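Long-range contacts in reducing end xylose-releasing exo-oligoxylanase (Paenibacillus barengoltzii G22, PDB 5YXT), which hydrolyses xylo-oligosaccharides as a family 8 glycoside hydrolase, probably releasing one xylose at a time from their reducing ends: residues 171-176 with 186-191; 65-70 with 123-128. All blocks are in the same frame, centred on the assembly; numbering follows the deposited sequence.

Contact 1. Residues 171-176 with 186-191; sequences PGYPMW and VPNCEF
P187 and Y173 carry most of this contact, in which a proline-led turn packs against an irregular, extended piece of chain. P187 is the second residue of a type I beta turn running from V186 to C189, closed by C189 N donating to V186 O over 3.1 Å. Its ring meets backbone and side chain together: CB lies 3.4 Å from Y173 O, and CG packs 4.0 Å from CG of M175, whose chain runs beside the ring in the same direction. The backbone of P187 also takes part, its CA making a CA-H...O contact of 3.6 Å with P174 O.

Y173 meets the turn through its CB, which lies 3.1 Å from P187 O. CG stands anti to the carbonyl carbon (chi1 -77°), and farther out CD2 comes within 3.2 Å of N188 ND2. The two side chains cross at about a right angle, the ring and amide planes 70° apart, and the amide nitrogen approaches the ring obliquely. The other branch of the amide is held through water: OD1 of N188 accepts from a water 2.9 Å away, and the same water weakly accepts from Y173 N. Y173 and N188 form the exposed side of the contact, whereas P187 and M175 are buried.

Two backbone oxygens of 171-176 have partners elsewhere: Y108 OH is hydrogen-bonded to Y173 O, and K184 NZ to P174 O. M175 continues inward onto P126 and E129 of helix 126-143. C189, seen to form an interchain disulfide in a crystal structure of this protein, points its CB away from 171-176. The arrangement is a beta turn folded back within the long loop joining helices 152-165 and 199-208 of the family 8 (alpha/alpha)6 barrel.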
loop_
_atom_site.group_PDB
_atom_site.type_symbol
_atom_site.label_atom_id
_atom_site.label_comp_id
_atom_site.label_asym_id
_atom_site.label_seq_id
_atom_site.Cartn_x
_atom_site.Cartn_y
_atom_site.Cartn_z
ATOM N N PRO C 171 -4.900 44.712 -33.021
ATOM C CA PRO C 171 -6.043 44.478 -32.130
ATOM C C PRO C 171 -6.308 43.004 -31.851
ATOM O O PRO C 171 -7.281 42.435 -32.359
ATOM C CB PRO C 171 -7.205 45.123 -32.895
ATOM C CG PRO C 171 -6.833 44.950 -34.341
ATOM C CD PRO C 171 -5.319 44.903 -34.422
ATOM N N GLY C 172 -5.456 42.380 -31.038
ATOM C CA GLY C 172 -5.686 41.021 -30.576
ATOM C C GLY C 172 -5.070 40.768 -29.214
ATOM O O GLY C 172 -4.680 41.719 -28.533
ATOM N N TYR C 173 -4.975 39.502 -28.797
ATOM C CA TYR C 173 -4.409 39.153 -27.491
ATOM C C TYR C 173 -3.472 37.954 -27.590
ATOM O O TYR C 173 -3.718 37.032 -28.387
ATOM C CB TYR C 173 -5.515 38.852 -26.469
ATOM C CG TYR C 173 -6.180 40.101 -25.941
ATOM C CD1 TYR C 173 -5.659 40.772 -24.851
ATOM C CD2 TYR C 173 -7.318 40.612 -26.544
ATOM C CE1 TYR C 173 -6.255 41.918 -24.370
ATOM C CE2 TYR C 173 -7.921 41.766 -26.075
ATOM C CZ TYR C 173 -7.385 42.409 -24.987
ATOM O OH TYR C 173 -7.979 43.547 -24.507
ATOM N N PRO C 174 -2.407 37.933 -26.801
ATOM C CA PRO C 174 -1.507 36.780 -26.803
ATOM C C PRO C 174 -2.097 35.636 -25.986
ATOM O O PRO C 174 -3.044 35.801 -25.219
ATOM C CB PRO C 174 -0.238 37.340 -26.159
ATOM C CG PRO C 174 -0.770 38.314 -25.158
ATOM C CD PRO C 174 -2.007 38.928 -25.788
ATOM N N MET C 175 -1.506 34.457 -26.165
ATOM C CA MET C 175 -1.997 33.241 -25.531
ATOM C C MET C 175 -1.404 33.006 -24.156
ATOM O O MET C 175 -1.913 32.153 -23.420
ATOM C CB MET C 175 -1.688 32.020 -26.399
ATOM C CG MET C 175 -2.880 31.484 -27.141
ATOM S SD MET C 175 -2.404 30.247 -28.355
ATOM C CE MET C 175 -3.810 30.333 -29.440
ATOM N N TRP C 176 -0.319 33.706 -23.826
ATOM C CA TRP C 176 0.295 33.675 -22.509
ATOM C C TRP C 176 0.154 35.052 -21.887
ATOM O O TRP C 176 0.417 36.063 -22.546
ATOM C CB TRP C 176 1.780 33.287 -22.579
ATOM C CG TRP C 176 2.007 31.821 -22.539
ATOM C CD1 TRP C 176 2.435 31.090 -21.463
ATOM C CD2 TRP C 176 1.804 30.883 -23.605
ATOM N NE1 TRP C 176 2.509 29.760 -21.798
ATOM C CE2 TRP C 176 2.130 29.602 -23.104
ATOM C CE3 TRP C 176 1.374 30.995 -24.931
ATOM C CZ2 TRP C 176 2.037 28.444 -23.880
ATOM C CZ3 TRP C 176 1.283 29.844 -25.703
ATOM C CH2 TRP C 176 1.613 28.584 -25.175
ATOM N N VAL C 186 -8.245 30.979 -23.476
ATOM C CA VAL C 186 -8.218 31.519 -24.837
ATOM C C VAL C 186 -7.556 32.887 -24.787
ATOM O O VAL C 186 -7.449 33.496 -23.713
ATOM C CB VAL C 186 -9.630 31.635 -25.456
ATOM C CG1 VAL C 186 -10.327 30.276 -25.521
ATOM C CG2 VAL C 186 -10.464 32.642 -24.694
ATOM N N PRO C 187 -7.082 33.389 -25.935
ATOM C CA PRO C 187 -6.386 34.684 -25.925
ATOM C C PRO C 187 -7.159 35.781 -25.225
ATOM O O PRO C 187 -6.559 36.606 -24.535
ATOM C CB PRO C 187 -6.208 34.990 -27.420
ATOM C CG PRO C 187 -6.088 33.671 -28.044
ATOM C CD PRO C 187 -6.996 32.745 -27.262
ATOM N N ASN C 188 -8.482 35.783 -25.342
ATOM C CA ASN C 188 -9.280 36.899 -24.855
ATOM C C ASN C 188 -9.800 36.697 -23.440
ATOM O O ASN C 188 -10.672 37.456 -23.004
ATOM C CB ASN C 188 -10.448 37.150 -25.808
ATOM C CG ASN C 188 -10.016 37.873 -27.055
ATOM O OD1 ASN C 188 -9.579 37.254 -28.020
ATOM N ND2 ASN C 188 -10.135 39.196 -27.043
ATOM N N CYS C 189 -9.288 35.712 -22.706
ATOM C CA CYS C 189 -9.761 35.477 -21.354
ATOM C C CYS C 189 -8.592 35.418 -20.383
ATOM O O CYS C 189 -7.542 34.835 -20.683
ATOM C CB CYS C 189 -10.596 34.193 -21.282
ATOM S SG CYS C 189 -12.288 34.398 -21.950
ATOM N N GLU C 190 -8.806 35.998 -19.208
ATOM C CA GLU C 190 -7.820 36.043 -18.129
ATOM C C GLU C 190 -8.089 34.963 -17.090
ATOM O O GLU C 190 -8.198 35.234 -15.891
ATOM C CB GLU C 190 -7.810 37.424 -17.490
ATOM C CG GLU C 190 -7.428 38.535 -18.442
ATOM C CD GLU C 190 -5.956 38.881 -18.372
ATOM O OE1 GLU C 190 -5.107 37.959 -18.287
ATOM O OE2 GLU C 190 -5.649 40.093 -18.388
ATOM N N PHE C 191 -8.234 33.726 -17.563
ATOM C CA PHE C 191 -8.164 32.546 -16.710
ATOM C C PHE C 191 -7.538 31.422 -17.529
ATOM O O PHE C 191 -7.160 31.611 -18.688
ATOM C CB PHE C 191 -9.541 32.182 -16.131
ATOM C CG PHE C 191 -10.562 31.724 -17.155
ATOM C CD1 PHE C 191 -10.645 30.388 -17.527
ATOM C CD2 PHE C 191 -11.489 32.620 -17.684
ATOM C CE1 PHE C 191 -11.603 29.956 -18.441
ATOM C CE2 PHE C 191 -12.451 32.196 -18.591
ATOM C CZ PHE C 191 -12.504 30.868 -18.979
HETATM O O HOH W 1 -7.351 37.410 -29.834
#

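Contact 2. Residues 65-70 with 123-128; sequences DVRTEG and GPAPDG
A125 presses its CB toward R67 and T68 where two helices of the (alpha/alpha)6 barrel begin side by side. It is the N-cap of helix 126-143, as R67 is of helix 68-80. Its CB lies 3.1 Å from R67 NH2, while its N donates to a water 2.7 Å away that is also hydrogen-bonded to T68 OG1.

CG of D127 stands between the backbone N and the carbonyl carbon (chi1 51°); both carboxylate oxygens meet side chains from the start of helix 68-80. OD1 forms a salt bridge of 3.2 Å with R67 NH2, lying near the guanidinium plane although the two planar groups are 65° apart. OD2 lies 2.5 Å from E69 OE2, the carboxylate planes 77° apart. R67 NH2 also bridges to E69 OE2 over 2.9 Å, joining all three side chains in one salt-bridge network. An alanine at D127 removes the carboxylate, and R67, left with E69 alone in this network, would probably be freer to turn.

G128 follows, bringing its backbone close to the first turn of the other helix: its CA lies 4.0 Å from T68 O.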
loop_
_atom_site.group_PDB
_atom_site.type_symbol
_atom_site.label_atom_id
_atom_site.label_comp_id
_atom_site.label_asym_id
_atom_site.label_seq_id
_atom_site.Cartn_x
_atom_site.Cartn_y
_atom_site.Cartn_z
ATOM N N ASP C 65 -16.729 16.975 -35.824
ATOM C CA ASP C 65 -16.008 18.124 -36.336
ATOM C C ASP C 65 -14.511 17.810 -36.305
ATOM O O ASP C 65 -14.082 16.778 -35.779
ATOM C CB ASP C 65 -16.367 19.400 -35.546
ATOM C CG ASP C 65 -15.929 19.350 -34.090
ATOM O OD1 ASP C 65 -15.768 18.247 -33.543
ATOM O OD2 ASP C 65 -15.753 20.432 -33.487
ATOM N N VAL C 66 -13.719 18.681 -36.926
ATOM C CA VAL C 66 -12.262 18.573 -36.940
ATOM C C VAL C 66 -11.721 19.674 -36.045
ATOM O O VAL C 66 -12.018 20.862 -36.243
ATOM C CB VAL C 66 -11.677 18.677 -38.356
ATOM C CG1 VAL C 66 -10.160 18.608 -38.280
ATOM C CG2 VAL C 66 -12.217 17.556 -39.241
ATOM N N ARG C 67 -10.922 19.284 -35.071
ATOM C CA ARG C 67 -10.537 20.188 -34.013
ATOM C C ARG C 67 -9.013 20.305 -33.939
ATOM O O ARG C 67 -8.287 19.343 -34.222
ATOM C CB ARG C 67 -11.204 19.691 -32.726
ATOM C CG ARG C 67 -10.436 19.985 -31.539
ATOM C CD ARG C 67 -10.518 21.504 -31.244
ATOM N NE ARG C 67 -9.616 21.998 -30.236
ATOM C CZ ARG C 67 -9.881 21.978 -28.942
ATOM N NH1 ARG C 67 -11.010 21.477 -28.536
ATOM N NH2 ARG C 67 -8.990 22.450 -28.058
ATOM N N THR C 68 -8.511 21.506 -33.611
ATOM C CA THR C 68 -7.062 21.659 -33.598
ATOM C C THR C 68 -6.424 20.817 -32.500
ATOM O O THR C 68 -5.268 20.423 -32.634
ATOM C CB THR C 68 -6.644 23.126 -33.445
ATOM O OG1 THR C 68 -7.261 23.702 -32.277
ATOM C CG2 THR C 68 -6.957 23.946 -34.747
ATOM N N GLU C 69 -7.144 20.544 -31.408
ATOM C CA GLU C 69 -6.662 19.592 -30.409
ATOM C C GLU C 69 -6.287 18.268 -31.060
ATOM O O GLU C 69 -5.136 17.835 -30.980
ATOM C CB GLU C 69 -7.710 19.343 -29.326
ATOM C CG GLU C 69 -7.225 19.575 -27.908
ATOM C CD GLU C 69 -8.325 19.333 -26.853
ATOM O OE1 GLU C 69 -8.916 18.219 -26.780
ATOM O OE2 GLU C 69 -8.632 20.297 -26.107
ATOM N N GLY C 70 -7.256 17.644 -31.729
ATOM C CA GLY C 70 -7.007 16.364 -32.367
ATOM C C GLY C 70 -5.987 16.440 -33.489
ATOM O O GLY C 70 -5.145 15.552 -33.630
ATOM N N GLY C 123 -11.982 31.493 -33.425
ATOM C CA GLY C 123 -11.039 31.606 -32.338
ATOM C C GLY C 123 -10.251 30.322 -32.150
ATOM O O GLY C 123 -10.658 29.246 -32.598
ATOM N N PRO C 124 -9.108 30.415 -31.479
ATOM C CA PRO C 124 -8.219 29.252 -31.361
ATOM C C PRO C 124 -8.367 28.524 -30.039
ATOM O O PRO C 124 -9.091 28.972 -29.146
ATOM C CB PRO C 124 -6.832 29.881 -31.482
ATOM C CG PRO C 124 -7.008 31.221 -30.781
ATOM C CD PRO C 124 -8.471 31.637 -30.955
ATOM N N ALA C 125 -7.673 27.404 -29.911
ATOM C CA ALA C 125 -7.531 26.720 -28.631
ATOM C C ALA C 125 -6.045 26.623 -28.333
ATOM O O ALA C 125 -5.307 25.968 -29.091
ATOM C CB ALA C 125 -8.175 25.337 -28.663
ATOM N N PRO C 126 -5.558 27.272 -27.274
ATOM C CA PRO C 126 -4.108 27.326 -27.052
ATOM C C PRO C 126 -3.461 25.971 -26.870
ATOM O O PRO C 126 -2.267 25.844 -27.149
ATOM C CB PRO C 126 -3.985 28.181 -25.783
ATOM C CG PRO C 126 -5.189 29.058 -25.830
ATOM C CD PRO C 126 -6.283 28.209 -26.404
ATOM N N ASP C 127 -4.195 24.953 -26.415
ATOM C CA ASP C 127 -3.557 23.650 -26.258
ATOM C C ASP C 127 -3.206 23.043 -27.609
ATOM O O ASP C 127 -2.192 22.345 -27.729
ATOM C CB ASP C 127 -4.437 22.703 -25.443
ATOM C CG ASP C 127 -5.864 22.623 -25.953
ATOM O OD1 ASP C 127 -6.371 23.582 -26.566
ATOM O OD2 ASP C 127 -6.492 21.580 -25.710
ATOM N N GLY C 128 -4.001 23.328 -28.642
ATOM C CA GLY C 128 -3.620 22.908 -29.981
ATOM C C GLY C 128 -2.381 23.626 -30.478
ATOM O O GLY C 128 -1.486 23.006 -31.049
HETATM O O HOH W 2 -6.539 26.505 -32.154
#

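Overall arrangement
The contacts come in series along the chain: contact 2 closes at G128 before contact 1 opens at P171, and their centres lie about 15 Å apart on the same side of the chain's centre. Contact 2 is the deeper, joining the starts of helices 68-80 and 126-143; contact 1 lies farther out, in the loop between helices 152-165 and 199-208. They touch through apolar groups, with M175 CE 3.6 Å from P124 CG and P187 CG 3.8 Å from the same atom. P126 also meets M175 and V186. P124, just before helix 126-143, and P126, its first residue, thus pack the start of that helix, which also carries D127 of the charged network, against the outer loop.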